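Local coordinates for protein acetone carboxylase alpha subunit (Xanthobacter autotrophicus Py2, PDB 5M45) that is the alpha subunit of a multi-subunit carboxylase, belongs to the hydantoinase B/oxoprolinase family and binds a manganese ion, at residues R214-L217 against H218-R222; G341-T344 against Y345-H348; F397-S400 against W401-L404. One frame throughout, in Å; residues are numbered along the deposited sequence.

Interaction 1: residues R214-L217 against H218-R222; sequences RDWL and HESQR
Ser220 lays its CB over the face of the Trp216 indole: CB is 3.8 Å from the centroid of the six-membered ring and only 5° off the ring normal, which defines a CH-pi contact. Its chi1 of 62° sets OG between the backbone N and the carbonyl carbon, turning the hydroxyl back along the helix, where Ser220 OG donates to Trp216 O at 2.7 Å. The same oxygen takes the helical bond from Ser220 N at 3.0 Å, and the two donors arrive from opposite faces of the carbonyl plane. The indole NE1 is engaged by Glu234 of helix 227-255. On another side of the helix, Arg214 and His218 run side by side, with Arg214 CG 3.7 Å from His218 CD2 and the guanidinium and imidazole planes 83° apart. Both polar ends turn to the second subunit, His218 ND1 meeting Tyr121, the guanidinium meeting Asn126 and forming a salt bridge with Asp767 of that chain. Leu217 CD2 lies 3.7 Å from Gln221 NE2, again alongside. The i to i+4 spacing of these pairs, with His218 N bonded to Arg214 O at 2.9 Å, is that of a short alpha-helix at a subunit interface.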
ATOM      1  N   ARG A 214       2.132 -18.294   1.748  1.00 13.44           N
ATOM      2  CA  ARG A 214       3.033 -17.830   0.695  1.00 13.61           C
ATOM      3  C   ARG A 214       2.552 -16.521   0.004  1.00 13.48           C
ATOM      4  O   ARG A 214       3.393 -15.687  -0.360  1.00 13.36           O
ATOM      5  CB  ARG A 214       3.241 -18.914  -0.361  1.00 13.91           C
ATOM      6  CG  ARG A 214       4.463 -18.686  -1.228  1.00 14.19           C
ATOM      7  CD  ARG A 214       4.545 -19.586  -2.436  1.00 14.50           C
ATOM      8  NE  ARG A 214       4.360 -21.013  -2.180  1.00 14.78           N
ATOM      9  CZ  ARG A 214       5.296 -21.887  -1.834  1.00 15.14           C
ATOM     10  NH1 ARG A 214       4.966 -23.179  -1.693  1.00 15.38           N
ATOM     11  NH2 ARG A 214       6.549 -21.520  -1.594  1.00 15.09           N
ATOM     12  N   ASP A 215       1.234 -16.348  -0.187  1.00 13.39           N
ATOM     13  CA  ASP A 215       0.712 -15.113  -0.799  1.00 13.26           C
ATOM     14  C   ASP A 215       1.069 -13.889   0.047  1.00 12.90           C
ATOM     15  O   ASP A 215       1.487 -12.855  -0.515  1.00 12.59           O
ATOM     16  CB  ASP A 215      -0.809 -15.155  -1.127  1.00 13.54           C
ATOM     17  CG  ASP A 215      -1.689 -15.603   0.051  1.00 13.77           C
ATOM     18  OD1 ASP A 215      -1.227 -16.377   0.902  1.00 13.88           O
ATOM     19  OD2 ASP A 215      -2.876 -15.165   0.116  1.00 14.14           O
ATOM     20  N   TRP A 216       0.947 -14.009   1.381  1.00 12.54           N
ATOM     21  CA  TRP A 216       1.413 -12.979   2.318  1.00 12.38           C
ATOM     22  C   TRP A 216       2.919 -12.707   2.191  1.00 12.33           C
ATOM     23  O   TRP A 216       3.360 -11.546   2.125  1.00 12.22           O
ATOM     24  CB  TRP A 216       1.077 -13.360   3.770  1.00 12.37           C
ATOM     25  CG  TRP A 216       1.930 -12.698   4.830  1.00 12.24           C
ATOM     26  CD1 TRP A 216       2.946 -13.280   5.536  1.00 12.31           C
ATOM     27  CD2 TRP A 216       1.876 -11.334   5.249  1.00 12.27           C
ATOM     28  NE1 TRP A 216       3.516 -12.364   6.392  1.00 12.31           N
ATOM     29  CE2 TRP A 216       2.873 -11.158   6.245  1.00 12.24           C
ATOM     30  CE3 TRP A 216       1.067 -10.238   4.902  1.00 12.35           C
ATOM     31  CZ2 TRP A 216       3.081  -9.924   6.908  1.00 12.21           C
ATOM     32  CZ3 TRP A 216       1.300  -8.989   5.547  1.00 12.28           C
ATOM     33  CH2 TRP A 216       2.275  -8.859   6.546  1.00 12.17           C
ATOM     34  N   LEU A 217       3.706 -13.780   2.160  1.00 12.56           N
ATOM     35  CA  LEU A 217       5.173 -13.664   2.079  1.00 12.57           C
ATOM     36  C   LEU A 217       5.622 -12.906   0.820  1.00 12.44           C
ATOM     37  O   LEU A 217       6.374 -11.921   0.924  1.00 12.05           O
ATOM     38  CB  LEU A 217       5.855 -15.051   2.187  1.00 12.92           C
ATOM     39  CG  LEU A 217       5.739 -15.798   3.518  1.00 13.02           C
ATOM     40  CD1 LEU A 217       6.178 -17.256   3.401  1.00 13.31           C
ATOM     41  CD2 LEU A 217       6.519 -15.100   4.652  1.00 13.02           C
ATOM     42  N   HIS A 218       5.111 -13.321  -0.349  1.00 12.43           N
ATOM     43  CA  HIS A 218       5.489 -12.694  -1.619  1.00 12.48           C
ATOM     44  C   HIS A 218       5.061 -11.204  -1.695  1.00 12.39           C
ATOM     45  O   HIS A 218       5.823 -10.341  -2.132  1.00 12.08           O
ATOM     46  CB  HIS A 218       4.966 -13.480  -2.831  1.00 12.52           C
ATOM     47  CG  HIS A 218       5.716 -14.759  -3.132  1.00 12.72           C
ATOM     48  ND1 HIS A 218       5.976 -15.177  -4.421  1.00 12.91           N
ATOM     49  CD2 HIS A 218       6.308 -15.672  -2.322  1.00 12.67           C
ATOM     50  CE1 HIS A 218       6.670 -16.301  -4.394  1.00 13.00           C
ATOM     51  NE2 HIS A 218       6.902 -16.610  -3.137  1.00 13.00           N
ATOM     52  N   GLU A 219       3.848 -10.914  -1.226  1.00 12.56           N
ATOM     53  CA  GLU A 219       3.316  -9.552  -1.284  1.00 12.64           C
ATOM     54  C   GLU A 219       4.043  -8.590  -0.371  1.00 12.45           C
ATOM     55  O   GLU A 219       4.545  -7.529  -0.817  1.00 12.54           O
ATOM     56  CB  GLU A 219       1.816  -9.565  -0.968  1.00 12.82           C
ATOM     57  CG  GLU A 219       1.124  -8.236  -1.171  1.00 13.02           C
ATOM     58  CD  GLU A 219      -0.346  -8.293  -0.708  1.00 13.34           C
ATOM     59  OE1 GLU A 219      -0.553  -7.799   0.419  1.00 13.31           O
ATOM     60  OE2 GLU A 219      -1.262  -8.812  -1.429  1.00 14.05           O
ATOM     61  N   SER A 220       4.088  -8.942   0.909  1.00 12.37           N
ATOM     62  CA  SER A 220       4.731  -8.123   1.921  1.00 12.23           C
ATOM     63  C   SER A 220       6.169  -7.788   1.555  1.00 12.35           C
ATOM     64  O   SER A 220       6.583  -6.610   1.650  1.00 12.30           O
ATOM     65  CB  SER A 220       4.606  -8.773   3.327  1.00 12.25           C
ATOM     66  OG  SER A 220       5.246 -10.033   3.422  1.00 12.30           O
ATOM     67  N   GLN A 221       6.901  -8.780   1.067  1.00 12.41           N
ATOM     68  CA  GLN A 221       8.328  -8.626   0.804  1.00 12.40           C
ATOM     69  C   GLN A 221       8.655  -7.661  -0.334  1.00 12.40           C
ATOM     70  O   GLN A 221       9.747  -7.079  -0.330  1.00 12.65           O
ATOM     71  CB  GLN A 221       8.971 -10.009   0.582  1.00 12.43           C
ATOM     72  CG  GLN A 221       9.054 -10.748   1.943  1.00 12.32           C
ATOM     73  CD  GLN A 221       9.275 -12.254   1.848  1.00 12.48           C
ATOM     74  OE1 GLN A 221       9.677 -12.804   0.814  1.00 12.85           O
ATOM     75  NE2 GLN A 221       8.977 -12.943   2.934  1.00 12.37           N
ATOM     76  N   ARG A 222       7.744  -7.492  -1.292  1.00 12.30           N
ATOM     77  CA  ARG A 222       7.918  -6.564  -2.426  1.00 12.29           C
ATOM     78  C   ARG A 222       7.290  -5.162  -2.194  1.00 12.39           C
ATOM     79  O   ARG A 222       7.434  -4.272  -3.052  1.00 12.28           O
ATOM     80  CB  ARG A 222       7.378  -7.158  -3.722  1.00 12.36           C
ATOM     81  CG  ARG A 222       5.850  -7.244  -3.811  1.00 12.24           C
ATOM     82  CD  ARG A 222       5.376  -8.081  -5.020  1.00 12.48           C
ATOM     83  NE  ARG A 222       5.928  -9.424  -4.971  1.00 12.57           N
ATOM     84  CZ  ARG A 222       6.068 -10.267  -5.997  1.00 12.85           C
ATOM     85  NH1 ARG A 222       6.690 -11.437  -5.783  1.00 13.08           N
ATOM     86  NH2 ARG A 222       5.556 -10.009  -7.199  1.00 12.94           N
TER
HETATM   87  O   HOH W   1      -1.110 -11.491  -0.500  1.00 13.23           O

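Interaction 2: residues G341-T344 against Y345-H348; sequences GWHT and YNAH
The loop between strand 330-333 and helix 349-361 folds back on itself here, clasped by an asparagine side chain. Asn346 turns its amide to the backbone of Gly341 and grips it at both ends: Gly341 N donates to Asn346 OD1 at 2.9 Å, in the carbonyl plane and on a lone pair, while Asn346 ND2 donates to Gly341 O at 3.0 Å, a bond close to its own amide plane. Two bonds in opposite directions fix the rotation of the amide, and ND2 has a further acceptor in Ala396 O. His343 stands beside this clasp with its ring 16° from the amide plane, and Gly341 C lies over one face of the imidazole, toward the rim. With chi1 at 51°, the ring swings back over the chain, where His343 ND1 accepts from Tyr345 N at 3.2 Å, the donor tilted slightly from the ring plane. The Tyr345 ring runs near parallel to the imidazole, but the centroids are 5.0 Å apart and the rings barely overlap; the touch is between Tyr345 CD2 and His343 ND1 at 3.5 Å. On the same side of the tyrosine plane but at its CE1 edge, Thr344 OG1 comes within 3.3 Å of Tyr345 CE1 while bonding to Ala188 O. An asparagine bonded twice to the main chain five residues back and an inverse gamma turn at Trp342 thus shape the loop that ends at His348, the N-cap of helix 349-361.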
ATOM      1  N   GLY A 341      -3.471  17.377  10.713  1.00 11.63           N
ATOM      2  CA  GLY A 341      -3.040  18.115   9.509  1.00 11.86           C
ATOM      3  C   GLY A 341      -2.484  17.256   8.362  1.00 11.90           C
ATOM      4  O   GLY A 341      -2.413  15.999   8.468  1.00 11.74           O
ATOM      5  N   TRP A 342      -2.048  17.954   7.302  1.00 11.91           N
ATOM      6  CA  TRP A 342      -1.550  17.322   6.086  1.00 11.93           C
ATOM      7  C   TRP A 342      -0.016  17.169   6.185  1.00 11.67           C
ATOM      8  O   TRP A 342       0.760  17.972   5.679  1.00 11.57           O
ATOM      9  CB  TRP A 342      -1.975  18.087   4.829  1.00 12.27           C
ATOM     10  CG  TRP A 342      -3.459  18.309   4.704  1.00 12.60           C
ATOM     11  CD1 TRP A 342      -4.117  19.509   4.856  1.00 12.74           C
ATOM     12  CD2 TRP A 342      -4.471  17.337   4.424  1.00 12.74           C
ATOM     13  NE1 TRP A 342      -5.467  19.340   4.680  1.00 12.90           N
ATOM     14  CE2 TRP A 342      -5.714  18.011   4.422  1.00 12.88           C
ATOM     15  CE3 TRP A 342      -4.458  15.961   4.197  1.00 12.80           C
ATOM     16  CZ2 TRP A 342      -6.925  17.360   4.162  1.00 13.08           C
ATOM     17  CZ3 TRP A 342      -5.652  15.319   3.934  1.00 13.09           C
ATOM     18  CH2 TRP A 342      -6.882  16.024   3.924  1.00 13.14           C
ATOM     19  N   HIS A 343       0.361  16.121   6.918  1.00 11.49           N
ATOM     20  CA  HIS A 343       1.741  15.805   7.305  1.00 11.35           C
ATOM     21  C   HIS A 343       1.719  14.392   7.915  1.00 11.25           C
ATOM     22  O   HIS A 343       0.662  13.761   7.944  1.00 10.89           O
ATOM     23  CB  HIS A 343       2.280  16.876   8.263  1.00 11.25           C
ATOM     24  CG  HIS A 343       1.385  17.171   9.426  1.00 11.10           C
ATOM     25  ND1 HIS A 343       1.047  16.227  10.367  1.00 11.08           N
ATOM     26  CD2 HIS A 343       0.751  18.307   9.807  1.00 11.21           C
ATOM     27  CE1 HIS A 343       0.241  16.754  11.276  1.00 11.08           C
ATOM     28  NE2 HIS A 343       0.032  18.016  10.947  1.00 11.12           N
ATOM     29  N   THR A 344       2.866  13.927   8.423  1.00 11.22           N
ATOM     30  CA  THR A 344       3.002  12.561   8.989  1.00 11.23           C
ATOM     31  C   THR A 344       3.069  12.498  10.528  1.00 11.18           C
ATOM     32  O   THR A 344       3.520  11.491  11.089  1.00 11.40           O
ATOM     33  CB  THR A 344       4.226  11.845   8.362  1.00 11.23           C
ATOM     34  OG1 THR A 344       5.430  12.572   8.611  1.00 11.23           O
ATOM     35  CG2 THR A 344       4.033  11.713   6.851  1.00 11.31           C
ATOM     36  N   TYR A 345       2.516  13.509  11.205  1.00 11.22           N
ATOM     37  CA  TYR A 345       2.665  13.722  12.677  1.00 11.03           C
ATOM     38  C   TYR A 345       1.361  13.500  13.466  1.00 11.06           C
ATOM     39  O   TYR A 345       1.340  13.713  14.710  1.00 11.10           O
ATOM     40  CB  TYR A 345       3.308  15.131  12.995  1.00 11.08           C
ATOM     41  CG  TYR A 345       4.399  15.483  11.974  1.00 11.10           C
ATOM     42  CD1 TYR A 345       5.445  14.592  11.724  1.00 11.01           C
ATOM     43  CD2 TYR A 345       4.388  16.700  11.275  1.00 11.23           C
ATOM     44  CE1 TYR A 345       6.396  14.846  10.764  1.00 11.12           C
ATOM     45  CE2 TYR A 345       5.357  16.971  10.297  1.00 11.35           C
ATOM     46  CZ  TYR A 345       6.355  16.052  10.042  1.00 11.25           C
ATOM     47  OH  TYR A 345       7.285  16.275   9.047  1.00 11.54           O
ATOM     48  N   ASN A 346       0.291  13.056  12.803  1.00 10.94           N
ATOM     49  CA  ASN A 346      -0.973  12.779  13.454  1.00 10.95           C
ATOM     50  C   ASN A 346      -0.928  11.517  14.332  1.00 10.98           C
ATOM     51  O   ASN A 346      -0.029  10.659  14.158  1.00 10.81           O
ATOM     52  CB  ASN A 346      -2.080  12.631  12.391  1.00 11.01           C
ATOM     53  CG  ASN A 346      -2.146  13.839  11.469  1.00 11.10           C
ATOM     54  OD1 ASN A 346      -2.567  14.912  11.885  1.00 11.15           O
ATOM     55  ND2 ASN A 346      -1.669  13.690  10.229  1.00 11.08           N
ATOM     56  N   ALA A 347      -1.880  11.385  15.259  1.00 10.95           N
ATOM     57  CA  ALA A 347      -1.906  10.230  16.142  1.00 11.16           C
ATOM     58  C   ALA A 347      -3.315   9.631  16.341  1.00 11.43           C
ATOM     59  O   ALA A 347      -4.179   9.700  15.408  1.00 11.72           O
ATOM     60  CB  ALA A 347      -1.192  10.595  17.481  1.00 11.05           C
ATOM     61  N   HIS A 348      -3.538   8.962  17.468  1.00 11.61           N
ATOM     62  CA  HIS A 348      -4.763   8.220  17.740  1.00 11.85           C
ATOM     63  C   HIS A 348      -4.930   8.179  19.251  1.00 11.92           C
ATOM     64  O   HIS A 348      -3.925   8.292  19.982  1.00 11.84           O
ATOM     65  CB  HIS A 348      -4.638   6.811  17.155  1.00 11.93           C
ATOM     66  CG  HIS A 348      -5.893   5.989  17.179  1.00 12.07           C
ATOM     67  ND1 HIS A 348      -6.318   5.327  18.303  1.00 12.18           N
ATOM     68  CD2 HIS A 348      -6.751   5.630  16.192  1.00 12.26           C
ATOM     69  CE1 HIS A 348      -7.421   4.640  18.031  1.00 12.39           C
ATOM     70  NE2 HIS A 348      -7.697   4.797  16.750  1.00 12.38           N
TER

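Interaction 3: residues F397-S400 against W401-L404; sequences FSYS and WHFL. With ACT (acetate ion), chain N.
A backbone amide sits over an aromatic face here: His402 N lies 3.6 Å above the plane of the Tyr399 ring, over its centre, yet its hydrogen bond goes to Tyr399 O at 3.0 Å. A chi1 of -170° carries the Tyr399 ring alongside the first turn of helix 401-422. Its two flanks then meet different residues, CE1 approaching Trp401 CB at 3.5 Å and CE2 approaching His402 CB at 3.3 Å. The Tyr399 and Trp401 rings meet rim to rim with planes at 61°, whereas the His402 ring is inclined at 33° to the tyrosine. One water joins the polar ends of this cluster, 2.7 Å from Tyr399 OH and 2.9 Å from His402 ND1, lying in the plane of both rings; His402 NE2 is bound by Asp295 O. Leu404 N bonds to Ser400 O, while Ser400 OG pairs with Asn346 O. At the indole N-H edge, Trp401 NE1 donates to an acetate oxygen at 2.7 Å; the Trp401 side chain lies about 4 Å from the manganese ion. The acetate probably comes from the crystallisation liquor, but its binding shows that the indole N-H, on a side chain near the metal, can donate to a carboxylate.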
ATOM      1  N   PHE A 397       0.627   9.005   9.493  1.00 12.07           N
ATOM      2  CA  PHE A 397       1.172   8.679  10.816  1.00 11.96           C
ATOM      3  C   PHE A 397       2.689   8.357  10.880  1.00 11.78           C
ATOM      4  O   PHE A 397       3.182   8.094  11.985  1.00 11.67           O
ATOM      5  CB  PHE A 397       0.478   7.409  11.354  1.00 12.18           C
ATOM      6  CG  PHE A 397      -1.025   7.473  11.461  1.00 12.40           C
ATOM      7  CD1 PHE A 397      -1.624   7.898  12.629  1.00 12.40           C
ATOM      8  CD2 PHE A 397      -1.832   7.007  10.419  1.00 12.60           C
ATOM      9  CE1 PHE A 397      -3.032   7.888  12.748  1.00 12.71           C
ATOM     10  CE2 PHE A 397      -3.221   6.959  10.544  1.00 12.74           C
ATOM     11  CZ  PHE A 397      -3.826   7.404  11.713  1.00 12.68           C
ATOM     12  N   SER A 398       3.417   8.323   9.766  1.00 11.82           N
ATOM     13  CA  SER A 398       4.798   7.739   9.797  1.00 11.81           C
ATOM     14  C   SER A 398       5.697   8.299  10.902  1.00 11.49           C
ATOM     15  O   SER A 398       6.564   7.576  11.391  1.00 11.61           O
ATOM     16  CB  SER A 398       5.542   7.889   8.451  1.00 12.12           C
ATOM     17  OG  SER A 398       5.074   6.943   7.484  1.00 12.74           O
ATOM     18  N   TYR A 399       5.552   9.583  11.243  1.00 11.42           N
ATOM     19  CA  TYR A 399       6.328  10.198  12.319  1.00 11.42           C
ATOM     20  C   TYR A 399       5.431  10.851  13.401  1.00 11.65           C
ATOM     21  O   TYR A 399       5.620  12.006  13.809  1.00 11.62           O
ATOM     22  CB  TYR A 399       7.434  11.134  11.804  1.00 11.42           C
ATOM     23  CG  TYR A 399       8.366  11.546  12.939  1.00 11.10           C
ATOM     24  CD1 TYR A 399       8.845  10.627  13.842  1.00 10.97           C
ATOM     25  CD2 TYR A 399       8.722  12.877  13.116  1.00 11.09           C
ATOM     26  CE1 TYR A 399       9.673  11.008  14.907  1.00 11.11           C
ATOM     27  CE2 TYR A 399       9.542  13.283  14.184  1.00 11.02           C
ATOM     28  CZ  TYR A 399       9.995  12.357  15.080  1.00 10.99           C
ATOM     29  OH  TYR A 399      10.786  12.735  16.155  1.00 11.13           O
ATOM     30  N   SER A 400       4.462  10.039  13.835  1.00 11.68           N
ATOM     31  CA  SER A 400       3.543  10.333  14.942  1.00 12.05           C
ATOM     32  C   SER A 400       4.254  10.972  16.150  1.00 11.68           C
ATOM     33  O   SER A 400       3.734  11.885  16.817  1.00 11.52           O
ATOM     34  CB  SER A 400       2.934   9.002  15.422  1.00 12.44           C
ATOM     35  OG  SER A 400       1.655   9.317  15.862  1.00 13.97           O
ATOM     36  N   TRP A 401       5.425  10.437  16.439  1.00 11.43           N
ATOM     37  CA  TRP A 401       6.236  10.891  17.579  1.00 11.50           C
ATOM     38  C   TRP A 401       6.483  12.383  17.624  1.00 11.37           C
ATOM     39  O   TRP A 401       6.601  12.915  18.711  1.00 11.69           O
ATOM     40  CB  TRP A 401       7.625  10.205  17.595  1.00 11.43           C
ATOM     41  CG  TRP A 401       7.634   8.700  17.643  1.00 11.45           C
ATOM     42  CD1 TRP A 401       8.130   7.863  16.691  1.00 11.53           C
ATOM     43  CD2 TRP A 401       7.196   7.872  18.733  1.00 11.54           C
ATOM     44  NE1 TRP A 401       8.069   6.550  17.130  1.00 11.58           N
ATOM     45  CE2 TRP A 401       7.471   6.520  18.363  1.00 11.70           C
ATOM     46  CE3 TRP A 401       6.602   8.123  19.978  1.00 11.42           C
ATOM     47  CZ2 TRP A 401       7.149   5.451  19.185  1.00 11.70           C
ATOM     48  CZ3 TRP A 401       6.305   7.037  20.797  1.00 11.63           C
ATOM     49  CH2 TRP A 401       6.585   5.721  20.404  1.00 11.68           C
ATOM     50  N   HIS A 402       6.627  13.047  16.488  1.00 11.41           N
ATOM     51  CA  HIS A 402       6.943  14.516  16.467  1.00 11.44           C
ATOM     52  C   HIS A 402       6.001  15.311  17.387  1.00 11.53           C
ATOM     53  O   HIS A 402       6.441  16.139  18.212  1.00 11.38           O
ATOM     54  CB  HIS A 402       6.827  15.034  15.046  1.00 11.56           C
ATOM     55  CG  HIS A 402       7.332  16.426  14.826  1.00 11.56           C
ATOM     56  ND1 HIS A 402       8.589  16.835  15.199  1.00 11.56           N
ATOM     57  CD2 HIS A 402       6.754  17.492  14.220  1.00 11.73           C
ATOM     58  CE1 HIS A 402       8.766  18.100  14.848  1.00 11.69           C
ATOM     59  NE2 HIS A 402       7.664  18.521  14.246  1.00 11.79           N
ATOM     60  N   PHE A 403       4.699  14.992  17.263  1.00 11.56           N
ATOM     61  CA  PHE A 403       3.674  15.576  18.135  1.00 11.47           C
ATOM     62  C   PHE A 403       3.603  14.901  19.491  1.00 11.42           C
ATOM     63  O   PHE A 403       3.536  15.573  20.533  1.00 11.51           O
ATOM     64  CB  PHE A 403       2.291  15.531  17.436  1.00 11.61           C
ATOM     65  CG  PHE A 403       2.108  16.557  16.313  1.00 11.59           C
ATOM     66  CD1 PHE A 403       3.169  17.349  15.811  1.00 11.68           C
ATOM     67  CD2 PHE A 403       0.848  16.719  15.764  1.00 11.72           C
ATOM     68  CE1 PHE A 403       2.938  18.270  14.790  1.00 11.71           C
ATOM     69  CE2 PHE A 403       0.618  17.625  14.755  1.00 11.91           C
ATOM     70  CZ  PHE A 403       1.668  18.402  14.256  1.00 11.83           C
ATOM     71  N   LEU A 404       3.608  13.573  19.501  1.00 11.27           N
ATOM     72  CA  LEU A 404       3.438  12.812  20.754  1.00 11.38           C
ATOM     73  C   LEU A 404       4.470  13.172  21.846  1.00 11.34           C
ATOM     74  O   LEU A 404       4.099  13.494  22.970  1.00 11.03           O
ATOM     75  CB  LEU A 404       3.498  11.282  20.478  1.00 11.52           C
ATOM     76  CG  LEU A 404       2.329  10.638  19.689  1.00 11.68           C
ATOM     77  CD1 LEU A 404       2.637   9.179  19.366  1.00 11.76           C
ATOM     78  CD2 LEU A 404       1.017  10.719  20.460  1.00 11.86           C
TER
HETATM   79  C   ACT N 802       9.887   3.746  17.527  1.00 13.46           C
HETATM   80  O   ACT N 802       9.427   4.300  16.503  1.00 13.13           O
HETATM   81  OXT ACT N 802       9.654   2.538  17.747  1.00 13.94           O
HETATM   82  CH3 ACT N 802      10.723   4.546  18.489  1.00 13.57           C
HETATM   83  O   HOH W   2      10.803  15.381  16.420  1.00 10.73           O

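How the interactions relate
Along the chain the three interactions come in series, all within the part that belongs to the hydantoinase B/oxoprolinase family. Interactions 2 and 3 lie side by side, their centres about 7 Å apart, although one precedes helix 349-361 and the other opens helix 401-422. Besides the Asn346–Ser400 link, a probable backbone hydrogen bond joins Thr344 O to Tyr399 N at 2.8 Å, and Phe403 CD2 packs on Tyr345 O. The two loops form one buried assembly, which reaches the manganese ion through Trp401 of interaction 3; Ser398 O is also hydrogen-bonded to the metal ligand His150. Interaction 1 is remote, its centre about 28 and 27 Å from those of interactions 2 and 3; its helix 214-222 meets the second subunit, whereas no other chain touches the other two.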